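Local coordinates for ABC transporter, periplasmic solute-binding protein (Rhizobium meliloti, PDB 4WED), which probably serves as the periplasmic solute-binding component of an ABC transporter, perhaps for peptides or nickel, its true ligand being unestablished, at residues 57-62 against 514-519; 246-251 against 496-501. All blocks are in the same frame, centred on the assembly; numbering follows the deposited sequence.

Contact 1: residues 57-62 against 514-519; sequences IWAIQD and YDMPYE. With NA (sodium ion), chain B.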
loop_
_atom_site.group_PDB
_atom_site.type_symbol
_atom_site.label_atom_id
_atom_site.label_comp_id
_atom_site.label_asym_id
_atom_site.label_seq_id
_atom_site.Cartn_x
_atom_site.Cartn_y
_atom_site.Cartn_z
ATOM N N ILE A 57 -15.673 -4.586 -2.442
ATOM C CA ILE A 57 -14.301 -5.041 -2.594
ATOM C C ILE A 57 -13.696 -4.300 -3.798
ATOM O O ILE A 57 -14.176 -4.441 -4.913
ATOM C CB ILE A 57 -14.213 -6.568 -2.859
ATOM C CG1 ILE A 57 -14.818 -7.366 -1.708
ATOM C CG2 ILE A 57 -12.755 -6.990 -3.097
ATOM C CD1 ILE A 57 -14.814 -8.860 -1.955
ATOM N N TRP A 58 -12.627 -3.541 -3.550
ATOM C CA TRP A 58 -11.961 -2.701 -4.571
ATOM C C TRP A 58 -11.568 -3.480 -5.820
ATOM O O TRP A 58 -11.839 -3.064 -6.932
ATOM C CB TRP A 58 -10.721 -2.024 -3.993
ATOM C CG TRP A 58 -11.005 -1.092 -2.837
ATOM C CD1 TRP A 58 -11.352 0.210 -2.906
ATOM C CD2 TRP A 58 -10.917 -1.409 -1.439
ATOM N NE1 TRP A 58 -11.523 0.733 -1.642
ATOM C CE2 TRP A 58 -11.241 -0.236 -0.724
ATOM C CE3 TRP A 58 -10.583 -2.572 -0.728
ATOM C CZ2 TRP A 58 -11.267 -0.191 0.666
ATOM C CZ3 TRP A 58 -10.607 -2.539 0.658
ATOM C CH2 TRP A 58 -10.954 -1.347 1.346
ATOM N N ALA A 59 -10.937 -4.627 -5.631
ATOM C CA ALA A 59 -10.503 -5.431 -6.752
ATOM C C ALA A 59 -11.621 -5.792 -7.727
ATOM O O ALA A 59 -11.385 -6.003 -8.901
ATOM C CB ALA A 59 -9.831 -6.680 -6.227
ATOM N N ILE A 60 -12.847 -5.847 -7.250
ATOM C CA ILE A 60 -13.999 -6.152 -8.124
ATOM C C ILE A 60 -14.335 -4.970 -8.965
ATOM O O ILE A 60 -14.573 -5.119 -10.162
ATOM C CB ILE A 60 -15.279 -6.482 -7.322
ATOM C CG1 ILE A 60 -15.059 -7.685 -6.388
ATOM C CG2 ILE A 60 -16.450 -6.785 -8.244
ATOM C CD1 ILE A 60 -14.636 -8.981 -7.066
ATOM N N GLN A 61 -14.287 -3.794 -8.362
ATOM C CA GLN A 61 -14.530 -2.536 -9.048
ATOM C C GLN A 61 -13.511 -2.361 -10.144
ATOM O O GLN A 61 -13.807 -1.867 -11.207
ATOM C CB GLN A 61 -14.456 -1.379 -8.066
ATOM C CG GLN A 61 -15.757 -1.098 -7.358
ATOM C CD GLN A 61 -15.569 -0.404 -6.045
ATOM O OE1 GLN A 61 -14.722 -0.762 -5.258
ATOM N NE2 GLN A 61 -16.369 0.600 -5.802
ATOM N N ASP A 62 -12.302 -2.809 -9.872
ATOM C CA ASP A 62 -11.209 -2.705 -10.808
ATOM C C ASP A 62 -11.457 -3.503 -12.071
ATOM O O ASP A 62 -10.822 -3.272 -13.079
ATOM C CB ASP A 62 -9.918 -3.116 -10.134
ATOM C CG ASP A 62 -8.733 -2.966 -11.019
ATOM O OD1 ASP A 62 -8.560 -1.932 -11.662
ATOM O OD2 ASP A 62 -7.960 -3.907 -11.067
ATOM N N TYR A 514 -5.572 -3.219 -4.290
ATOM C CA TYR A 514 -6.925 -2.723 -4.660
ATOM C C TYR A 514 -7.272 -3.119 -6.104
ATOM O O TYR A 514 -8.352 -2.796 -6.608
ATOM C CB TYR A 514 -7.027 -1.207 -4.384
ATOM C CG TYR A 514 -6.588 -0.904 -2.989
ATOM C CD1 TYR A 514 -7.402 -1.203 -1.918
ATOM C CD2 TYR A 514 -5.318 -0.382 -2.723
ATOM C CE1 TYR A 514 -7.014 -0.950 -0.613
ATOM C CE2 TYR A 514 -4.879 -0.135 -1.420
ATOM C CZ TYR A 514 -5.743 -0.419 -0.362
ATOM O OH TYR A 514 -5.344 -0.214 0.946
ATOM N N ASP A 515 -6.325 -3.842 -6.719
ATOM C CA ASP A 515 -6.390 -4.315 -8.092
ATOM C C ASP A 515 -6.670 -5.795 -8.096
ATOM O O ASP A 515 -6.180 -6.495 -7.233
ATOM C CB ASP A 515 -5.020 -4.200 -8.765
ATOM C CG ASP A 515 -4.678 -2.796 -9.171
ATOM O OD1 ASP A 515 -5.421 -2.206 -10.005
ATOM O OD2 ASP A 515 -3.627 -2.303 -8.678
HETATM N N MSE A 516 -7.346 -6.252 -9.150
HETATM C CA MSE A 516 -7.485 -7.655 -9.458
HETATM C C MSE A 516 -6.509 -8.071 -10.539
HETATM O O MSE A 516 -6.574 -7.590 -11.658
HETATM C CB MSE A 516 -8.895 -7.821 -9.982
HETATM C CG MSE A 516 -9.201 -9.291 -10.293
HETATM SE SE MSE A 516 -9.397 -10.342 -8.626
HETATM C CE MSE A 516 -11.235 -10.002 -7.978
ATOM N N PRO A 517 -5.623 -9.026 -10.238
ATOM C CA PRO A 517 -4.630 -9.466 -11.205
ATOM C C PRO A 517 -5.182 -10.427 -12.261
ATOM O O PRO A 517 -4.834 -11.610 -12.273
ATOM C CB PRO A 517 -3.575 -10.167 -10.322
ATOM C CG PRO A 517 -4.375 -10.691 -9.168
ATOM C CD PRO A 517 -5.591 -9.826 -9.001
ATOM N N TYR A 518 -6.034 -9.918 -13.142
ATOM C CA TYR A 518 -6.578 -10.707 -14.264
ATOM C C TYR A 518 -5.714 -10.584 -15.521
ATOM O O TYR A 518 -5.882 -11.349 -16.493
ATOM C CB TYR A 518 -7.997 -10.258 -14.600
ATOM C CG TYR A 518 -8.089 -8.821 -15.027
ATOM C CD1 TYR A 518 -7.883 -8.441 -16.349
ATOM C CD2 TYR A 518 -8.347 -7.826 -14.095
ATOM C CE1 TYR A 518 -7.948 -7.100 -16.722
ATOM C CE2 TYR A 518 -8.415 -6.487 -14.455
ATOM C CZ TYR A 518 -8.220 -6.129 -15.769
ATOM O OH TYR A 518 -8.277 -4.786 -16.095
ATOM N N GLU A 519 -4.814 -9.606 -15.513
ATOM C CA GLU A 519 -4.039 -9.256 -16.674
ATOM C C GLU A 519 -3.147 -10.420 -17.070
ATOM O O GLU A 519 -2.561 -11.084 -16.215
ATOM C CB GLU A 519 -3.128 -8.047 -16.376
ATOM C CG GLU A 519 -3.828 -6.685 -16.233
ATOM C CD GLU A 519 -4.342 -6.384 -14.834
ATOM O OE1 GLU A 519 -3.836 -6.986 -13.855
ATOM O OE2 GLU A 519 -5.248 -5.522 -14.711
HETATM NA NA NA B . -6.137 -2.982 -12.214
HETATM O O HOH W 1 -5.499 -5.338 -12.205
HETATM O O HOH W 2 -6.187 -0.415 -12.228
HETATM O O HOH W 3 -7.578 -3.024 -13.712
#

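Contact 2: residues 246-251 against 496-501; sequences FWIAPL and SIWAHS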
loop_
_atom_site.group_PDB
_atom_site.type_symbol
_atom_site.label_atom_id
_atom_site.label_comp_id
_atom_site.label_asym_id
_atom_site.label_seq_id
_atom_site.Cartn_x
_atom_site.Cartn_y
_atom_site.Cartn_z
ATOM N N PHE A 246 -4.536 -9.178 0.380
ATOM C CA PHE A 246 -4.992 -8.648 1.680
ATOM C C PHE A 246 -6.463 -8.280 1.714
ATOM O O PHE A 246 -7.135 -8.529 2.704
ATOM C CB PHE A 246 -4.198 -7.423 2.118
ATOM C CG PHE A 246 -2.875 -7.755 2.738
ATOM C CD1 PHE A 246 -2.812 -8.341 4.004
ATOM C CD2 PHE A 246 -1.678 -7.476 2.063
ATOM C CE1 PHE A 246 -1.578 -8.648 4.580
ATOM C CE2 PHE A 246 -0.450 -7.781 2.630
ATOM C CZ PHE A 246 -0.398 -8.360 3.891
ATOM N N TRP A 247 -6.952 -7.687 0.637
ATOM C CA TRP A 247 -8.338 -7.217 0.596
ATOM C C TRP A 247 -9.138 -7.959 -0.443
ATOM O O TRP A 247 -10.044 -7.395 -1.080
ATOM C CB TRP A 247 -8.378 -5.704 0.320
ATOM C CG TRP A 247 -7.584 -4.990 1.318
ATOM C CD1 TRP A 247 -6.481 -4.235 1.098
ATOM C CD2 TRP A 247 -7.765 -5.049 2.726
ATOM N NE1 TRP A 247 -5.984 -3.775 2.280
ATOM C CE2 TRP A 247 -6.760 -4.258 3.301
ATOM C CE3 TRP A 247 -8.712 -5.657 3.559
ATOM C CZ2 TRP A 247 -6.659 -4.069 4.679
ATOM C CZ3 TRP A 247 -8.617 -5.466 4.922
ATOM C CH2 TRP A 247 -7.593 -4.688 5.472
ATOM N N ILE A 248 -8.795 -9.222 -0.627
ATOM C CA ILE A 248 -9.517 -10.061 -1.569
ATOM C C ILE A 248 -9.734 -11.428 -0.904
ATOM O O ILE A 248 -10.849 -11.755 -0.499
ATOM C CB ILE A 248 -8.743 -10.139 -2.910
ATOM C CG1 ILE A 248 -8.642 -8.739 -3.564
ATOM C CG2 ILE A 248 -9.374 -11.137 -3.855
ATOM C CD1 ILE A 248 -7.577 -8.665 -4.642
ATOM N N ALA A 249 -8.670 -12.196 -0.751
ATOM C CA ALA A 249 -8.759 -13.531 -0.139
ATOM C C ALA A 249 -7.413 -13.876 0.489
ATOM O O ALA A 249 -6.653 -14.645 -0.080
ATOM C CB ALA A 249 -9.149 -14.573 -1.181
ATOM N N PRO A 250 -7.116 -13.285 1.665
ATOM C CA PRO A 250 -5.788 -13.393 2.213
ATOM C C PRO A 250 -5.298 -14.844 2.345
ATOM O O PRO A 250 -6.077 -15.774 2.472
ATOM C CB PRO A 250 -5.922 -12.754 3.598
ATOM C CG PRO A 250 -7.118 -11.895 3.511
ATOM C CD PRO A 250 -8.038 -12.662 2.626
ATOM N N LEU A 251 -3.989 -14.984 2.340
ATOM C CA LEU A 251 -3.350 -16.266 2.342
ATOM C C LEU A 251 -2.092 -16.080 3.168
ATOM O O LEU A 251 -1.122 -15.505 2.683
ATOM C CB LEU A 251 -3.014 -16.584 0.902
ATOM C CG LEU A 251 -2.215 -17.821 0.572
ATOM C CD1 LEU A 251 -3.110 -19.033 0.686
ATOM C CD2 LEU A 251 -1.674 -17.701 -0.841
ATOM N N SER A 496 3.313 -10.125 -0.093
ATOM C CA SER A 496 1.951 -10.388 -0.534
ATOM C C SER A 496 1.988 -11.653 -1.333
ATOM O O SER A 496 2.752 -11.789 -2.301
ATOM C CB SER A 496 1.435 -9.249 -1.417
ATOM O OG SER A 496 0.037 -9.358 -1.656
ATOM N N ILE A 497 1.167 -12.592 -0.921
ATOM C CA ILE A 497 1.304 -13.951 -1.387
ATOM C C ILE A 497 0.065 -14.382 -2.119
ATOM O O ILE A 497 -1.039 -14.283 -1.587
ATOM C CB ILE A 497 1.545 -14.883 -0.218
ATOM C CG1 ILE A 497 2.795 -14.423 0.538
ATOM C CG2 ILE A 497 1.698 -16.333 -0.700
ATOM C CD1 ILE A 497 2.832 -14.941 1.963
ATOM N N TRP A 498 0.277 -14.840 -3.348
ATOM C CA TRP A 498 -0.765 -15.406 -4.194
ATOM C C TRP A 498 -0.439 -16.837 -4.524
ATOM O O TRP A 498 0.721 -17.217 -4.523
ATOM C CB TRP A 498 -0.905 -14.582 -5.471
ATOM C CG TRP A 498 -1.564 -13.246 -5.246
ATOM C CD1 TRP A 498 -1.004 -12.126 -4.705
ATOM C CD2 TRP A 498 -2.910 -12.913 -5.543
ATOM N NE1 TRP A 498 -1.929 -11.105 -4.633
ATOM C CE2 TRP A 498 -3.114 -11.569 -5.144
ATOM C CE3 TRP A 498 -3.985 -13.625 -6.081
ATOM C CZ2 TRP A 498 -4.338 -10.922 -5.312
ATOM C CZ3 TRP A 498 -5.207 -12.986 -6.235
ATOM C CH2 TRP A 498 -5.370 -11.643 -5.859
ATOM N N ALA A 499 -1.459 -17.670 -4.727
ATOM C CA ALA A 499 -1.236 -18.957 -5.364
ATOM C C ALA A 499 -2.219 -19.149 -6.495
ATOM O O ALA A 499 -3.342 -18.688 -6.406
ATOM C CB ALA A 499 -1.320 -20.089 -4.369
ATOM N N HIS A 500 -1.772 -19.800 -7.568
ATOM C CA HIS A 500 -2.626 -20.215 -8.672
ATOM C C HIS A 500 -2.460 -21.684 -9.001
ATOM O O HIS A 500 -1.541 -22.379 -8.518
ATOM C CB HIS A 500 -2.334 -19.415 -9.950
ATOM C CG HIS A 500 -0.922 -19.513 -10.458
ATOM N ND1 HIS A 500 -0.430 -20.621 -11.126
ATOM C CD2 HIS A 500 0.089 -18.616 -10.427
ATOM C CE1 HIS A 500 0.832 -20.404 -11.459
ATOM N NE2 HIS A 500 1.167 -19.186 -11.060
ATOM N N SER A 501 -3.351 -22.150 -9.870
ATOM C CA SER A 501 -3.334 -23.534 -10.280
ATOM C C SER A 501 -2.327 -23.676 -11.413
ATOM O O SER A 501 -1.854 -22.687 -11.986
ATOM C CB SER A 501 -4.730 -24.002 -10.695
ATOM O OG SER A 501 -5.340 -23.130 -11.615
HETATM O O HOH W 4 -2.505 -12.525 0.884
#

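Contact 1: residues 57-62 against 514-519
The short helix 58-61 meets the irregular segment 514-519 with Ala59 and Asp515 nearest in the backbone, their CA atoms 4.5 Å apart, and Ile57 sits at the N-cap position of that helix. Trp58 and Tyr514 point the same way, side by side, and form an edge-to-face pair: CD1 of Tyr514 comes in over one face of the indole, 3.6 Å from Trp58 CD2, with the two planes 83° apart. An alanine in place of Trp58 would probably leave the Tyr514 edge without the indole face it leans on and open a gap beside it. Next along, the Ala59 methyl packs over the backbone of Asp515, while the selenomethionine Met516 bends its chain so that CE lies 3.7 Å from Ile60 CD1.

The polar half is built round sodium. With CG anti to its backbone N (chi1 -177°), Asp62 grips the ion through both carboxylate oxygens, OD2 at 2.3 Å from the sodium and OD1 at 2.7 Å. Asp515 adds OD1 alone, its carboxylate turned 64° from that of Asp62, and three waters complete the six ligating atoms. Asp62 OD2 also accepts the backbone N-H of Met516 on its anti side at 3.1 Å, which ties the carboxylate to the opposite segment. Arg170 hydrogen-bonds Asp62 OD1, and Thr512 does the same for Asp515 OD2; the arginine and the ion would be expected to offset the crowded negative charge. One water bound to sodium bridges Met516 O and Glu519 OE2. Two aspartates from distant parts of the chain, one bidentate and one monodentate, thus make a metal site that joins the 514-519 loop to segment 57-62.

Contact 2: residues 246-251 against 496-501
Ile248 meets the strand through its terminal methyl. Its chain runs extended at the outer bond (chi2 163°), which carries Ile248 CD1 out to the rim of the Trp498 indole, close to the ring plane, 3.9 Å from Trp498 CH2. The two side chains cross at about a right angle, and the methyl meets the CH2/CZ2 edge of the six-membered ring. Further on, Leu251 makes the larger apolar contact. Leu251 CD2 lies 3.6 Å from Ile497 CG2, again with the side chains roughly perpendicular, and reaches over the strand backbone, at 3.6 Å from Ile497 O, toward the methyl of Ala499. No direct hydrogen bond joins the two segments. A water links them instead, weakly on the strand side: it accepts from Leu251 N at 3.2 Å and donates a weak bond to Ile497 O.

The loop follows strand 242-244 and leads into helix 253-261, and it lies against the long strand 488-500 of an antiparallel sheet. That strand is held by backbone hydrogen bonds to strand 265-269 through Ser496 and Trp498, and to strand 242-244 through Ala499. Trp498 also meets the ring of Phe507, and Leu235 of helix 228-237 packs on Ala499, while Arg231 of the same helix hydrogen-bonds Pro250 O.

How the contacts relate
Contact 1 and contact 2 have centres about 12 Å apart, on the same side of the chain's centre, and touch directly. The closest links are packing contacts: Ile248 CD1 lies 3.4 Å from Ala59 CB, Ile57 CG2 is equally near Trp247 O, and Pro517 CG is 3.6 Å from Trp498 CH2, so the loop 246-251 and the strand end 496-501 both pack against contact 1. Trp247 extends the aromatic group, its ring lying nearly parallel to that of Tyr514 and edge-to-face with Trp58. A glycerol, probably from the crystallisation liquor, sits about 3 Å from the Tyr514 side chain and may mark a pocket. The sodium belongs to contact 1, about 10 Å from the Ile248 side chain.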